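Local coordinates for photosystem II assembly protein Ycf48 (Thermosynechococcus elongatus, PDB 5OJ5) that binds the C-terminal extension of the D1 protein and probably acts early in photosystem II assembly and in replacing photodamaged D1, at residues 101-106 with 115-120; 111-116 with 147-152; 143-148 with 183-188; 197-202 with 228-233. All coordinates share one frame; numbering follows the deposited sequence.

Interaction 1: 101-106 with 115-120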
loop_
_atom_site.group_PDB
_atom_site.type_symbol
_atom_site.label_atom_id
_atom_site.label_comp_id
_atom_site.label_asym_id
_atom_site.label_seq_id
_atom_site.Cartn_x
_atom_site.Cartn_y
_atom_site.Cartn_z
ATOM N N ARG A 101 10.852 11.759 -0.022
ATOM C CA ARG A 101 10.038 10.658 0.469
ATOM C C ARG A 101 9.609 9.881 -0.758
ATOM O O ARG A 101 8.773 10.360 -1.529
ATOM C CB ARG A 101 8.846 11.249 1.196
ATOM C CG ARG A 101 7.902 10.242 1.735
ATOM C CD ARG A 101 6.657 10.960 2.275
ATOM N NE ARG A 101 5.631 10.038 2.725
ATOM C CZ ARG A 101 5.572 9.481 3.935
ATOM N NH1 ARG A 101 6.459 9.775 4.899
ATOM N NH2 ARG A 101 4.577 8.646 4.207
ATOM N N PHE A 102 10.191 8.683 -0.982
ATOM C CA PHE A 102 9.782 7.850 -2.103
ATOM C C PHE A 102 8.536 7.095 -1.679
ATOM O O PHE A 102 8.604 6.189 -0.847
ATOM C CB PHE A 102 10.887 6.883 -2.512
ATOM C CG PHE A 102 12.111 7.500 -3.147
ATOM C CD1 PHE A 102 12.123 8.712 -3.796
ATOM C CD2 PHE A 102 13.289 6.765 -3.148
ATOM C CE1 PHE A 102 13.291 9.185 -4.396
ATOM C CE2 PHE A 102 14.414 7.213 -3.782
ATOM C CZ PHE A 102 14.413 8.449 -4.377
ATOM N N ASN A 103 7.392 7.520 -2.215
ATOM C CA ASN A 103 6.073 7.099 -1.798
ATOM C C ASN A 103 5.630 5.808 -2.482
ATOM O O ASN A 103 4.757 5.114 -1.958
ATOM C CB ASN A 103 5.037 8.241 -2.187
ATOM C CG ASN A 103 5.077 9.411 -1.344
ATOM O OD1 ASN A 103 5.314 9.334 -0.147
ATOM N ND2 ASN A 103 4.776 10.531 -1.956
ATOM N N SER A 104 6.154 5.525 -3.679
ATOM C CA SER A 104 5.550 4.508 -4.528
ATOM C C SER A 104 6.604 3.992 -5.479
ATOM O O SER A 104 7.360 4.777 -6.053
ATOM C CB SER A 104 4.381 5.124 -5.272
ATOM O OG SER A 104 3.749 4.272 -6.194
ATOM N N VAL A 105 6.629 2.663 -5.668
ATOM C CA VAL A 105 7.465 2.020 -6.673
ATOM C C VAL A 105 6.602 0.987 -7.377
ATOM O O VAL A 105 5.798 0.293 -6.736
ATOM C CB VAL A 105 8.731 1.379 -6.068
ATOM C CG1 VAL A 105 8.412 0.344 -4.961
ATOM C CG2 VAL A 105 9.635 0.762 -7.144
ATOM N N SER A 106 6.763 0.875 -8.701
ATOM C CA SER A 106 5.956 -0.088 -9.452
ATOM C C SER A 106 6.737 -0.577 -10.643
ATOM O O SER A 106 7.188 0.235 -11.461
ATOM C CB SER A 106 4.670 0.581 -9.906
ATOM O OG SER A 106 3.857 -0.293 -10.664
ATOM N N VAL A 115 8.042 7.315 -7.593
ATOM C CA VAL A 115 7.696 8.717 -7.419
ATOM C C VAL A 115 7.760 9.097 -5.955
ATOM O O VAL A 115 7.624 8.267 -5.052
ATOM C CB VAL A 115 6.326 9.089 -8.021
ATOM C CG1 VAL A 115 6.319 8.864 -9.511
ATOM C CG2 VAL A 115 5.169 8.322 -7.346
ATOM N N GLY A 116 7.915 10.395 -5.724
ATOM C CA GLY A 116 7.998 10.884 -4.374
ATOM C C GLY A 116 7.787 12.368 -4.264
ATOM O O GLY A 116 7.475 13.067 -5.239
ATOM N N GLU A 117 7.969 12.831 -3.034
ATOM C CA GLU A 117 7.770 14.234 -2.650
ATOM C C GLU A 117 8.989 14.725 -1.876
ATOM O O GLU A 117 9.529 13.977 -1.062
ATOM C CB GLU A 117 6.520 14.385 -1.795
ATOM C CG GLU A 117 6.514 13.628 -0.546
ATOM C CD GLU A 117 5.188 13.749 0.153
ATOM O OE1 GLU A 117 5.097 14.579 1.080
ATOM O OE2 GLU A 117 4.242 13.007 -0.242
ATOM N N PRO A 118 9.461 15.966 -2.110
ATOM C CA PRO A 118 8.987 16.886 -3.135
ATOM C C PRO A 118 9.132 16.255 -4.520
ATOM O O PRO A 118 9.851 15.248 -4.677
ATOM C CB PRO A 118 9.900 18.115 -2.943
ATOM C CG PRO A 118 11.109 17.572 -2.369
ATOM C CD PRO A 118 10.667 16.470 -1.436
ATOM N N PRO A 119 8.448 16.809 -5.520
ATOM C CA PRO A 119 8.199 16.061 -6.750
ATOM C C PRO A 119 9.447 15.459 -7.344
ATOM O O PRO A 119 10.419 16.159 -7.672
ATOM C CB PRO A 119 7.542 17.108 -7.653
ATOM C CG PRO A 119 6.807 17.996 -6.675
ATOM C CD PRO A 119 7.718 18.096 -5.481
ATOM N N ILE A 120 9.400 14.141 -7.542
ATOM C CA ILE A 120 10.469 13.410 -8.204
ATOM C C ILE A 120 9.840 12.192 -8.849
ATOM O O ILE A 120 8.920 11.567 -8.307
ATOM C CB ILE A 120 11.602 13.019 -7.219
ATOM C CG1 ILE A 120 12.770 12.344 -7.950
ATOM C CG2 ILE A 120 11.078 12.188 -6.048
ATOM C CD1 ILE A 120 14.056 12.334 -7.153
#

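Interaction 2: 111-116 with 147-152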
loop_
_atom_site.group_PDB
_atom_site.type_symbol
_atom_site.label_atom_id
_atom_site.label_comp_id
_atom_site.label_asym_id
_atom_site.label_seq_id
_atom_site.Cartn_x
_atom_site.Cartn_y
_atom_site.Cartn_z
ATOM N N GLU A 111 10.473 -2.829 -16.575
ATOM C CA GLU A 111 10.163 -1.408 -16.558
ATOM C C GLU A 111 9.655 -1.012 -15.178
ATOM O O GLU A 111 8.674 -1.580 -14.696
ATOM C CB GLU A 111 9.136 -1.034 -17.605
ATOM C CG GLU A 111 9.033 0.459 -17.674
ATOM C CD GLU A 111 8.249 0.961 -18.875
ATOM O OE1 GLU A 111 7.330 0.255 -19.401
ATOM O OE2 GLU A 111 8.590 2.105 -19.379
ATOM N N GLY A 112 10.326 -0.046 -14.548
ATOM C CA GLY A 112 9.970 0.377 -13.217
ATOM C C GLY A 112 9.938 1.884 -13.080
ATOM O O GLY A 112 10.594 2.621 -13.810
ATOM N N TRP A 113 9.177 2.307 -12.075
ATOM C CA TRP A 113 8.945 3.715 -11.810
ATOM C C TRP A 113 8.955 3.942 -10.305
ATOM O O TRP A 113 8.445 3.104 -9.548
ATOM C CB TRP A 113 7.563 4.136 -12.319
ATOM C CG TRP A 113 7.266 3.815 -13.747
ATOM C CD1 TRP A 113 6.935 2.600 -14.262
ATOM C CD2 TRP A 113 7.265 4.724 -14.843
ATOM N NE1 TRP A 113 6.709 2.700 -15.626
ATOM C CE2 TRP A 113 6.906 3.993 -16.000
ATOM C CE3 TRP A 113 7.498 6.101 -14.950
ATOM C CZ2 TRP A 113 6.780 4.602 -17.257
ATOM C CZ3 TRP A 113 7.392 6.706 -16.208
ATOM C CH2 TRP A 113 7.026 5.949 -17.325
ATOM N N ILE A 114 9.504 5.071 -9.880
ATOM C CA ILE A 114 9.432 5.525 -8.486
ATOM C C ILE A 114 8.948 6.963 -8.513
ATOM O O ILE A 114 9.416 7.754 -9.335
ATOM C CB ILE A 114 10.818 5.473 -7.809
ATOM C CG1 ILE A 114 11.322 4.025 -7.731
ATOM C CG2 ILE A 114 10.753 6.095 -6.409
ATOM C CD1 ILE A 114 12.813 3.935 -7.389
ATOM N N VAL A 115 8.042 7.315 -7.593
ATOM C CA VAL A 115 7.696 8.717 -7.419
ATOM C C VAL A 115 7.760 9.097 -5.955
ATOM O O VAL A 115 7.624 8.267 -5.052
ATOM C CB VAL A 115 6.326 9.089 -8.021
ATOM C CG1 VAL A 115 6.319 8.864 -9.511
ATOM C CG2 VAL A 115 5.169 8.322 -7.346
ATOM N N GLY A 116 7.915 10.395 -5.724
ATOM C CA GLY A 116 7.998 10.884 -4.374
ATOM C C GLY A 116 7.787 12.368 -4.264
ATOM O O GLY A 116 7.475 13.067 -5.239
ATOM N N ILE A 147 2.375 5.662 -8.349
ATOM C CA ILE A 147 2.597 5.357 -9.761
ATOM C C ILE A 147 2.309 3.894 -9.959
ATOM O O ILE A 147 2.592 3.060 -9.086
ATOM C CB ILE A 147 4.029 5.742 -10.192
ATOM C CG1 ILE A 147 4.198 5.654 -11.712
ATOM C CG2 ILE A 147 5.101 4.968 -9.461
ATOM C CD1 ILE A 147 4.825 6.679 -12.372
ATOM N N LYS A 148 1.700 3.576 -11.099
ATOM C CA LYS A 148 1.407 2.204 -11.477
ATOM C C LYS A 148 1.979 1.953 -12.862
ATOM O O LYS A 148 1.570 2.605 -13.837
ATOM C CB LYS A 148 -0.100 1.938 -11.434
ATOM C CG LYS A 148 -0.431 0.542 -11.915
ATOM C CD LYS A 148 0.023 -0.530 -10.924
ATOM C CE LYS A 148 -0.368 -1.909 -11.274
ATOM N NZ LYS A 148 0.186 -2.876 -10.246
ATOM N N ALA A 149 2.894 0.992 -12.946
ATOM C CA ALA A 149 3.477 0.594 -14.221
ATOM C C ALA A 149 2.476 -0.262 -14.976
ATOM O O ALA A 149 1.956 -1.239 -14.426
ATOM C CB ALA A 149 4.716 -0.256 -13.974
ATOM N N LEU A 150 2.213 0.084 -16.238
ATOM C CA LEU A 150 1.322 -0.707 -17.084
ATOM C C LEU A 150 2.088 -1.513 -18.115
ATOM O O LEU A 150 1.489 -2.300 -18.843
ATOM C CB LEU A 150 0.307 0.222 -17.763
ATOM C CG LEU A 150 -0.600 0.979 -16.790
ATOM C CD1 LEU A 150 -1.411 2.029 -17.515
ATOM C CD2 LEU A 150 -1.467 0.074 -15.954
ATOM N N GLY A 151 3.409 -1.350 -18.186
ATOM C CA GLY A 151 4.240 -2.031 -19.151
ATOM C C GLY A 151 4.334 -1.278 -20.457
ATOM O O GLY A 151 3.494 -0.445 -20.805
ATOM N N ASN A 152 5.404 -1.587 -21.177
ATOM C CA ASN A 152 5.569 -1.147 -22.545
ATOM C C ASN A 152 5.422 0.344 -22.701
ATOM O O ASN A 152 4.811 0.794 -23.674
ATOM C CB ASN A 152 4.612 -1.908 -23.471
ATOM C CG ASN A 152 4.914 -3.394 -23.491
ATOM O OD1 ASN A 152 5.933 -3.806 -24.016
ATOM N ND2 ASN A 152 4.035 -4.197 -22.904
HETATM O O HOH W 1 5.446 0.719 -17.464
#

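Interaction 3: 143-148 with 183-188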
loop_
_atom_site.group_PDB
_atom_site.type_symbol
_atom_site.label_atom_id
_atom_site.label_comp_id
_atom_site.label_asym_id
_atom_site.label_seq_id
_atom_site.Cartn_x
_atom_site.Cartn_y
_atom_site.Cartn_z
ATOM N N SER A 143 2.048 16.825 -5.212
ATOM C CA SER A 143 3.191 15.979 -5.471
ATOM C C SER A 143 2.742 14.565 -5.773
ATOM O O SER A 143 1.666 14.132 -5.353
ATOM C CB SER A 143 4.090 15.940 -4.239
ATOM O OG SER A 143 3.280 15.787 -3.090
ATOM N N PRO A 144 3.569 13.793 -6.460
ATOM C CA PRO A 144 3.201 12.402 -6.742
ATOM C C PRO A 144 2.989 11.575 -5.489
ATOM O O PRO A 144 3.786 11.636 -4.550
ATOM C CB PRO A 144 4.424 11.870 -7.490
ATOM C CG PRO A 144 5.053 13.060 -8.043
ATOM C CD PRO A 144 4.872 14.144 -7.064
ATOM N N ARG A 145 1.918 10.806 -5.496
ATOM C CA ARG A 145 1.585 9.896 -4.416
ATOM C C ARG A 145 1.701 8.436 -4.826
ATOM O O ARG A 145 2.066 7.604 -4.014
ATOM C CB ARG A 145 0.142 10.217 -3.913
ATOM C CG ARG A 145 -0.378 9.258 -2.869
ATOM C CD ARG A 145 0.361 9.335 -1.611
ATOM N NE ARG A 145 -0.348 8.606 -0.586
ATOM C CZ ARG A 145 -1.368 9.101 0.133
ATOM N NH1 ARG A 145 -1.695 10.349 0.003
ATOM N NH2 ARG A 145 -1.992 8.386 1.042
ATOM N N LEU A 146 1.302 8.108 -6.063
ATOM C CA LEU A 146 1.232 6.720 -6.497
ATOM C C LEU A 146 1.614 6.684 -7.959
ATOM O O LEU A 146 1.189 7.545 -8.737
ATOM C CB LEU A 146 -0.211 6.184 -6.294
ATOM C CG LEU A 146 -0.453 4.747 -6.742
ATOM C CD1 LEU A 146 -1.575 4.179 -5.906
ATOM C CD2 LEU A 146 -0.874 4.639 -8.196
ATOM N N ILE A 147 2.375 5.662 -8.349
ATOM C CA ILE A 147 2.597 5.357 -9.761
ATOM C C ILE A 147 2.309 3.894 -9.959
ATOM O O ILE A 147 2.592 3.060 -9.086
ATOM C CB ILE A 147 4.029 5.742 -10.192
ATOM C CG1 ILE A 147 4.198 5.654 -11.712
ATOM C CG2 ILE A 147 5.101 4.968 -9.461
ATOM C CD1 ILE A 147 4.825 6.679 -12.372
ATOM N N LYS A 148 1.700 3.576 -11.099
ATOM C CA LYS A 148 1.407 2.204 -11.477
ATOM C C LYS A 148 1.979 1.953 -12.862
ATOM O O LYS A 148 1.570 2.605 -13.837
ATOM C CB LYS A 148 -0.100 1.938 -11.434
ATOM C CG LYS A 148 -0.431 0.542 -11.915
ATOM C CD LYS A 148 0.023 -0.530 -10.924
ATOM C CE LYS A 148 -0.368 -1.909 -11.274
ATOM N NZ LYS A 148 0.186 -2.876 -10.246
ATOM N N GLY A 183 -8.287 17.558 -2.246
ATOM C CA GLY A 183 -7.644 17.659 -0.937
ATOM C C GLY A 183 -6.724 16.486 -0.703
ATOM O O GLY A 183 -6.640 15.541 -1.509
ATOM N N VAL A 184 -5.933 16.582 0.355
ATOM C CA VAL A 184 -4.880 15.589 0.586
ATOM C C VAL A 184 -5.493 14.302 1.066
ATOM O O VAL A 184 -6.055 14.237 2.141
ATOM C CB VAL A 184 -3.827 16.136 1.566
ATOM C CG1 VAL A 184 -2.729 15.100 1.759
ATOM C CG2 VAL A 184 -3.185 17.454 1.049
ATOM N N MET A 185 -5.350 13.255 0.303
ATOM C CA MET A 185 -5.974 11.977 0.631
ATOM C C MET A 185 -5.289 11.342 1.826
ATOM O O MET A 185 -4.069 11.296 1.912
ATOM C CB MET A 185 -5.790 11.060 -0.595
ATOM C CG MET A 185 -6.422 11.575 -1.884
ATOM S SD MET A 185 -6.125 10.614 -3.339
ATOM C CE MET A 185 -4.369 10.670 -3.437
ATOM N N ARG A 186 -6.080 10.793 2.739
ATOM C CA ARG A 186 -5.571 10.047 3.874
ATOM C C ARG A 186 -5.026 8.674 3.461
ATOM O O ARG A 186 -4.094 8.150 4.079
ATOM C CB ARG A 186 -6.718 9.869 4.895
ATOM C CG ARG A 186 -6.307 9.270 6.201
ATOM C CD ARG A 186 -7.492 9.183 7.107
ATOM N NE ARG A 186 -7.117 8.958 8.485
ATOM C CZ ARG A 186 -7.002 9.881 9.446
ATOM N NH1 ARG A 186 -7.214 11.192 9.260
ATOM N NH2 ARG A 186 -6.645 9.467 10.658
ATOM N N ASN A 187 -5.597 8.072 2.430
ATOM C CA ASN A 187 -5.196 6.761 1.943
ATOM C C ASN A 187 -5.764 6.634 0.543
ATOM O O ASN A 187 -6.747 7.301 0.201
ATOM C CB ASN A 187 -5.665 5.617 2.868
ATOM C CG ASN A 187 -4.606 5.189 3.855
ATOM O OD1 ASN A 187 -3.458 4.970 3.477
ATOM N ND2 ASN A 187 -4.983 5.014 5.116
ATOM N N LEU A 188 -5.138 5.762 -0.250
ATOM C CA LEU A 188 -5.470 5.554 -1.649
ATOM C C LEU A 188 -5.182 4.106 -1.985
ATOM O O LEU A 188 -4.092 3.621 -1.685
ATOM C CB LEU A 188 -4.585 6.476 -2.507
ATOM C CG LEU A 188 -4.687 6.330 -4.014
ATOM C CD1 LEU A 188 -6.060 6.695 -4.541
ATOM C CD2 LEU A 188 -3.613 7.173 -4.702
#

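Interaction 4: 197-202 with 228-233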
loop_
_atom_site.group_PDB
_atom_site.type_symbol
_atom_site.label_atom_id
_atom_site.label_comp_id
_atom_site.label_asym_id
_atom_site.label_seq_id
_atom_site.Cartn_x
_atom_site.Cartn_y
_atom_site.Cartn_z
ATOM N N VAL A 197 -9.918 4.112 -4.855
ATOM C CA VAL A 197 -10.700 4.594 -3.722
ATOM C C VAL A 197 -9.776 5.395 -2.828
ATOM O O VAL A 197 -8.658 4.965 -2.523
ATOM C CB VAL A 197 -11.420 3.440 -2.989
ATOM C CG1 VAL A 197 -10.474 2.417 -2.337
ATOM C CG2 VAL A 197 -12.360 4.011 -1.909
ATOM N N ALA A 198 -10.237 6.580 -2.422
ATOM C CA ALA A 198 -9.446 7.515 -1.634
ATOM C C ALA A 198 -10.245 7.960 -0.418
ATOM O O ALA A 198 -11.400 8.384 -0.547
ATOM C CB ALA A 198 -9.104 8.736 -2.460
ATOM N N VAL A 199 -9.639 7.916 0.736
ATOM C CA VAL A 199 -10.245 8.411 1.971
ATOM C C VAL A 199 -9.923 9.883 2.124
ATOM O O VAL A 199 -8.779 10.302 1.923
ATOM C CB VAL A 199 -9.744 7.592 3.171
ATOM C CG1 VAL A 199 -10.332 8.165 4.471
ATOM C CG2 VAL A 199 -10.151 6.112 2.999
ATOM N N SER A 200 -10.919 10.698 2.491
ATOM C CA SER A 200 -10.710 12.138 2.659
ATOM C C SER A 200 -9.759 12.406 3.831
ATOM O O SER A 200 -9.535 11.544 4.686
ATOM C CB SER A 200 -12.052 12.831 2.852
ATOM O OG SER A 200 -12.625 12.556 4.134
ATOM N N SER A 201 -9.222 13.634 3.876
ATOM C CA SER A 201 -8.094 13.943 4.759
ATOM C C SER A 201 -8.361 13.531 6.200
ATOM O O SER A 201 -7.495 12.943 6.845
ATOM C CB SER A 201 -7.794 15.447 4.711
ATOM O OG SER A 201 -7.566 15.931 3.400
ATOM N N ARG A 202 -9.533 13.898 6.730
ATOM C CA ARG A 202 -9.894 13.641 8.110
ATOM C C ARG A 202 -10.877 12.499 8.228
ATOM O O ARG A 202 -11.494 12.311 9.292
ATOM C CB ARG A 202 -10.410 14.931 8.780
ATOM C CG ARG A 202 -9.406 16.085 8.644
ATOM C CD ARG A 202 -8.123 15.832 9.395
ATOM N NE ARG A 202 -8.383 15.827 10.833
ATOM C CZ ARG A 202 -8.391 16.902 11.624
ATOM N NH1 ARG A 202 -8.137 18.129 11.161
ATOM N NH2 ARG A 202 -8.666 16.738 12.905
ATOM N N HIS A 228 -10.446 5.480 8.150
ATOM C CA HIS A 228 -9.001 5.494 8.119
ATOM C C HIS A 228 -8.409 4.993 6.811
ATOM O O HIS A 228 -7.524 5.620 6.236
ATOM C CB HIS A 228 -8.371 4.665 9.225
ATOM C CG HIS A 228 -6.899 4.792 9.177
ATOM N ND1 HIS A 228 -6.284 6.022 9.299
ATOM C CD2 HIS A 228 -5.932 3.917 8.811
ATOM C CE1 HIS A 228 -4.988 5.884 9.111
ATOM N NE2 HIS A 228 -4.746 4.618 8.821
ATOM N N ASN A 229 -8.887 3.851 6.311
ATOM C CA ASN A 229 -8.354 3.239 5.098
ATOM C C ASN A 229 -9.469 2.477 4.409
ATOM O O ASN A 229 -10.425 2.057 5.059
ATOM C CB ASN A 229 -7.144 2.333 5.408
ATOM C CG ASN A 229 -6.249 2.064 4.212
ATOM O OD1 ASN A 229 -6.516 2.515 3.085
ATOM N ND2 ASN A 229 -5.162 1.330 4.449
ATOM N N MET A 230 -9.331 2.332 3.093
ATOM C CA MET A 230 -10.298 1.580 2.294
ATOM C C MET A 230 -9.560 0.939 1.143
ATOM O O MET A 230 -8.558 1.489 0.653
ATOM C CB MET A 230 -11.395 2.451 1.701
ATOM C CG MET A 230 -12.290 3.049 2.764
ATOM S SD MET A 230 -13.610 4.089 2.090
ATOM C CE MET A 230 -14.626 2.828 1.359
ATOM N N GLY A 231 -10.094 -0.184 0.649
ATOM C CA GLY A 231 -9.542 -0.865 -0.505
ATOM C C GLY A 231 -10.519 -1.825 -1.088
ATOM O O GLY A 231 -11.707 -1.799 -0.752
ATOM N N PHE A 232 -10.017 -2.669 -1.983
ATOM C CA PHE A 232 -10.846 -3.596 -2.734
ATOM C C PHE A 232 -10.615 -5.018 -2.285
ATOM O O PHE A 232 -9.496 -5.384 -1.929
ATOM C CB PHE A 232 -10.530 -3.469 -4.230
ATOM C CG PHE A 232 -10.819 -2.098 -4.767
ATOM C CD1 PHE A 232 -12.069 -1.802 -5.262
ATOM C CD2 PHE A 232 -9.835 -1.095 -4.764
ATOM C CE1 PHE A 232 -12.353 -0.523 -5.741
ATOM C CE2 PHE A 232 -10.132 0.184 -5.246
ATOM C CZ PHE A 232 -11.367 0.448 -5.735
ATOM N N THR A 233 -11.684 -5.821 -2.288
ATOM C CA THR A 233 -11.544 -7.253 -2.057
ATOM C C THR A 233 -11.271 -7.958 -3.372
ATOM O O THR A 233 -11.405 -7.346 -4.426
ATOM C CB THR A 233 -12.835 -7.808 -1.469
ATOM O OG1 THR A 233 -13.818 -7.867 -2.516
ATOM C CG2 THR A 233 -13.344 -6.990 -0.291
HETATM O O HOH W 2 -8.214 4.394 0.395
#

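Interaction 1: 101-106 with 115-120
R101-S106 runs antiparallel to V115-E117, with the two short strand axes 4.5 Å apart at their closest. N103 and S104 both face V115, so the register slips by one residue in a classic beta bulge. V115 O takes a bond from N103 N at 2.9 Å and a weak one from S104 N. R101 and E117 form a hydrogen-bonded pair. F102 and G116 form a non-hydrogen-bonded pair, their CA atoms 4.2 Å apart.

The R101 and E117 side chains lie side by side and point the same way. E117 CG sits between its backbone N and carbonyl carbon (chi1 60°) and rests 3.8 Å from R101 CB. R101 NE stays 4.4 Å from E117 OE2, too far for a salt bridge. N103 ND2 reaches the anti lone pair of E117 OE2 at 3.1 Å, with amide and carboxylate planes 87° apart. The same ND2 also bonds P144 O. F102 CE1 meets I120 CG2 at the ring edge.

The hairpin starts a four-stranded antiparallel sheet. Strand 69-73 of the preceding sheet packs on F102 and V105. Strand 144-151 of the next one packs on V115, and its I147 N bonds S104 OG.

Interaction 2: 111-116 with 147-152
I147 packs against W113 and V115, and W113 also covers A149. These apolar contacts make up most of the interface. I147 CD1 lies 3.7 Å from W113 CB and 3.8 Å from CE3 of the indole, and the two side chains are set roughly perpendicular. I147 CD1 is also 3.9 Å from V115 CG1. The I147 chi2 of 134°, well off a staggered value, puts CD1 there. Further along, A149 CB touches W113 CD1 at 3.6 Å.

The polar contacts lie beyond the indole, around one water. W113 NE1 donates to it at 3.0 Å, with the water in the ring plane. G151 N donates to it as well, also at 3.0 Å. The water in turn gives a weak bond to E111 OE1. That oxygen also accepts from G153 N, while E111 OE2 bonds H123 NE2, so both carboxylate oxygens have partners.

No direct hydrogen bond joins the two backbones. The strand axes are nearly antiparallel (165°) and come no closer than 7.1 Å, too far for one sheet. Two separate sheets meet face to face through side chains here, as consecutive blades do in a beta-propeller.

Interaction 3: 143-148 with 183-188
R145 and L146 both direct their CB toward 183-188. The R145 guanidinium and L146 CD1 make the main contacts. Both residues face I158 across their own sheet, in a classic beta bulge. Two successive side chains are thereby turned to the same neighbour.

R145 makes the one hydrogen bond of the contact. Its CG is anti to the backbone N, and the chain then bends at chi2 (66°), which sets CD aside from a straight path. At the far end NH1 donates to M185 O at 3.2 Å, in a nearly straight bond (171°). The acceptor lies in the guanidinium plane, whereas NH1 is tilted 33° from the plane of the M185 carbonyl. R145 NH2 lies 3.7 Å from R186 O, a contact rather than a bond. The guanidinium thus lies with its edge toward two successive carbonyl oxygens, whose partial negative charge would favour it.

L146 supplies the apolar half. Its CD1 is 3.8 Å from L188 CD2, and L146 CB is 3.9 Å from L188 CD2. The two leucines cross at about a right angle. The M185 side chain touches I158 and A198.

R186 NH1 bonds S201 O within its own blade, and N187 ND2 bonds H228 O of the next.

Strands 144-151 and 187-190 are the first strands of two consecutive sheets. Such first strands line the central pore in a beta-propeller. Here R145 reaches the loop leading into the next blade's first strand, and L146 meets L188 on that strand.

Interaction 4: 197-202 with 228-233
M230 O is gripped by two donors. One is a water that gives it a hydrogen bond at 2.9 Å, and the other is N189 ND2. The same water donates to V197 O at 3.0 Å and so bridges two backbone carbonyls that cannot bond each other. No direct hydrogen bond links the segments.

The rest of the contact is apolar. V199 CG2 sits 3.7 Å from M230 CG, and the V199 side chain stands nearly square to that of M230. The M230 chain is straight as far as SD, then bends at chi3 (71°). This swings CE toward V197 CG2, 4.1 Å away, so M230 lies across both valines.

Strands 196-199 and 227-232 belong to neighbouring sheets, consecutive blades of the seven-bladed propeller. Their axes run almost exactly antiparallel (174°) and are 6.6 Å apart at closest, so side chains fill the space between them.

V197 CG1 occupies the crowded position between its backbone N and carbonyl carbon. From there it meets F232 CE2 at 3.7 Å and lies equally close to M230 O. The V197 and F232 side chains pass each other in opposite senses.

Beyond V199 the chain leaves the contact and enters the arginine-rich patch at R202, whose O accepts a bond from R226 NH1. On the other strand N229 points away from the valines. Its ND2 bonds L273 O, in the following blade, and its OD1 takes a weak bond from M230 N.

Overall arrangement
Interaction 1 lies within one propeller blade, whereas interactions 2, 3 and 4 each join two consecutive blades. Interactions 1 and 2 share V115 and G116, and their centres are 11 Å apart. S106 OG lies 2.8 Å from A149 N, a probable hydrogen bond between them. N103 ND2 lies 3.0 Å from P144 O, joining interactions 1 and 3. Interactions 2 and 3 share I147 and K148 of strand 144-151, which faces a different blade in each. Interactions 3 and 4 touch through N187 ND2 and H228 O, 2.8 Å apart. Interaction 4 stays clear of interaction 1, with nearest atoms about 11 Å apart. Its 197-202 segment reaches the arginine-rich patch.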